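PDB 4NEO: peptide synthetase NRPS type II-PCP from Streptomyces verticillus, which is a stand-alone peptidyl carrier protein, a small helical protein of the phosphopantetheine-binding carrier family associated with nonribosomal peptide synthetases. Local coordinates for residues 21-25 against 74-80. Residue numbers count along the deposited sequence, not the author numbering.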
loop_
_atom_site.group_PDB
_atom_site.type_symbol
_atom_site.label_atom_id
_atom_site.label_comp_id
_atom_site.label_asym_id
_atom_site.label_seq_id
_atom_site.Cartn_x
_atom_site.Cartn_y
_atom_site.Cartn_z
ATOM N N ILE A 21 -0.470 2.836 -4.442
ATOM C CA ILE A 21 0.042 1.690 -3.704
ATOM C C ILE A 21 -0.393 0.379 -4.409
ATOM O O ILE A 21 0.428 -0.529 -4.576
ATOM C CB ILE A 21 -0.398 1.724 -2.215
ATOM C CG1 ILE A 21 0.303 2.891 -1.533
ATOM C CG2 ILE A 21 -0.096 0.420 -1.512
ATOM C CD1 ILE A 21 -0.106 3.095 -0.067
ATOM N N ALA A 22 -1.637 0.301 -4.882
ATOM C CA ALA A 22 -2.078 -0.902 -5.566
ATOM C C ALA A 22 -1.181 -1.179 -6.786
ATOM O O ALA A 22 -0.829 -2.321 -7.035
ATOM C CB ALA A 22 -3.531 -0.796 -5.978
ATOM N N ALA A 23 -0.806 -0.137 -7.536
ATOM C CA ALA A 23 0.030 -0.333 -8.706
ATOM C C ALA A 23 1.400 -0.862 -8.310
ATOM O O ALA A 23 1.945 -1.712 -9.006
ATOM C CB ALA A 23 0.177 0.969 -9.472
ATOM N N ILE A 24 1.952 -0.381 -7.191
ATOM C CA ILE A 24 3.232 -0.908 -6.659
ATOM C C ILE A 24 3.147 -2.385 -6.308
ATOM O O ILE A 24 4.029 -3.159 -6.687
ATOM C CB ILE A 24 3.698 -0.081 -5.437
ATOM C CG1 ILE A 24 4.183 1.286 -5.888
ATOM C CG2 ILE A 24 4.783 -0.785 -4.636
ATOM C CD1 ILE A 24 4.360 2.257 -4.726
ATOM N N TRP A 25 2.091 -2.781 -5.580
ATOM C CA TRP A 25 1.849 -4.196 -5.302
ATOM C C TRP A 25 1.748 -5.032 -6.586
ATOM O O TRP A 25 2.283 -6.129 -6.684
ATOM C CB TRP A 25 0.533 -4.395 -4.507
ATOM C CG TRP A 25 0.555 -4.021 -3.055
ATOM C CD1 TRP A 25 1.077 -2.909 -2.498
ATOM C CD2 TRP A 25 0.002 -4.781 -1.979
ATOM N NE1 TRP A 25 0.915 -2.928 -1.130
ATOM C CE2 TRP A 25 0.246 -4.060 -0.786
ATOM C CE3 TRP A 25 -0.666 -5.996 -1.907
ATOM C CZ2 TRP A 25 -0.177 -4.510 0.468
ATOM C CZ3 TRP A 25 -1.072 -6.464 -0.654
ATOM C CH2 TRP A 25 -0.816 -5.724 0.511
ATOM N N ARG A 74 -1.767 -5.939 5.719
ATOM C CA ARG A 74 -1.878 -7.028 4.758
ATOM C C ARG A 74 -2.758 -6.776 3.532
ATOM O O ARG A 74 -2.866 -7.668 2.708
ATOM C CB ARG A 74 -2.355 -8.319 5.434
ATOM C CG ARG A 74 -1.707 -8.607 6.769
ATOM C CD ARG A 74 -1.436 -10.057 6.971
ATOM N NE ARG A 74 -0.037 -10.401 6.666
ATOM C CZ ARG A 74 0.354 -11.357 5.819
ATOM N NH1 ARG A 74 -0.552 -12.054 5.124
ATOM N NH2 ARG A 74 1.661 -11.623 5.655
ATOM N N THR A 75 -3.438 -5.638 3.420
ATOM C CA THR A 75 -4.150 -5.283 2.194
ATOM C C THR A 75 -3.649 -3.936 1.714
ATOM O O THR A 75 -3.041 -3.151 2.488
ATOM C CB THR A 75 -5.657 -5.249 2.345
ATOM O OG1 THR A 75 -6.045 -4.179 3.229
ATOM C CG2 THR A 75 -6.168 -6.601 2.872
ATOM N N VAL A 76 -3.879 -3.658 0.438
ATOM C CA VAL A 76 -3.532 -2.365 -0.100
ATOM C C VAL A 76 -4.335 -1.272 0.628
ATOM O O VAL A 76 -3.765 -0.233 0.978
ATOM C CB VAL A 76 -3.861 -2.292 -1.597
ATOM C CG1 VAL A 76 -3.964 -0.850 -2.083
ATOM C CG2 VAL A 76 -2.879 -3.116 -2.437
ATOM N N ALA A 77 -5.656 -1.471 0.796
ATOM C CA ALA A 77 -6.491 -0.441 1.504
ATOM C C ALA A 77 -6.045 -0.197 2.970
ATOM O O ALA A 77 -6.052 0.937 3.444
ATOM C CB ALA A 77 -7.955 -0.804 1.480
ATOM N N GLY A 78 -5.709 -1.280 3.663
ATOM C CA GLY A 78 -5.233 -1.246 5.038
ATOM C C GLY A 78 -3.935 -0.475 5.115
ATOM O O GLY A 78 -3.801 0.408 5.938
HETATM N N MSE A 79 -3.005 -0.786 4.215
HETATM C CA MSE A 79 -1.713 -0.127 4.182
HETATM C C MSE A 79 -1.872 1.323 3.888
HETATM O O MSE A 79 -1.203 2.172 4.506
HETATM C CB MSE A 79 -0.775 -0.819 3.213
HETATM C CG MSE A 79 0.610 -0.153 3.159
HETATM SE SE MSE A 79 1.787 -1.258 1.988
HETATM C CE MSE A 79 3.409 -0.393 2.581
ATOM N N THR A 80 -2.742 1.627 2.932
ATOM C CA THR A 80 -3.039 3.000 2.543
ATOM C C THR A 80 -3.496 3.810 3.752
ATOM O O THR A 80 -3.020 4.925 4.016
ATOM C CB THR A 80 -4.113 3.029 1.425
ATOM O OG1 THR A 80 -3.554 2.407 0.263
ATOM C CG2 THR A 80 -4.484 4.465 1.072
#
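This is a buried, apolar helix-helix contact in the core of a carrier-protein helical bundle. It joins the C-terminal part of helix 7-28 to the first turn of helix 76-86. The two short helical segments run at 129° to each other, and their axes come within 10.2 Å. No hydrogen bond crosses between them.

Val76 is central. Its CG2 makes a CH-pi contact over one face of Trp25, 3.5 Å from the centroid of the five-membered ring. Its CG1 meets Ala22 CB at 3.9 Å and Ile21 CG2 at 4.1 Å. Selenomethionine Met79 takes the edge of the same indole in a Met-aromatic contact, with SE 3.6 Å from Trp25 NE1. That nitrogen is buried and has no hydrogen-bond partner in the model. The far end of the ring reaches the interhelical turn, where Trp25 CH2 lies 3.6 Å from Arg74 O.

Thr75 is the N-cap of helix 76-86: its OG1 accepts from Gly78 N at 3.0 Å. Thr80 OG1 donates to Val76 O at 2.7 Å, and the same oxygen lies 3.5 Å from Ile21 CD1, so the hydroxyl that meets this apolar side chain is already hydrogen-bonded within its own helix.

Arg74 turns outward to a salt bridge with Asp39. Leu70 of helix 67-73 touches both Trp25 and Met79, and Val57 of helix 54-61 touches Met79 and Ile24, completing the four-helix core.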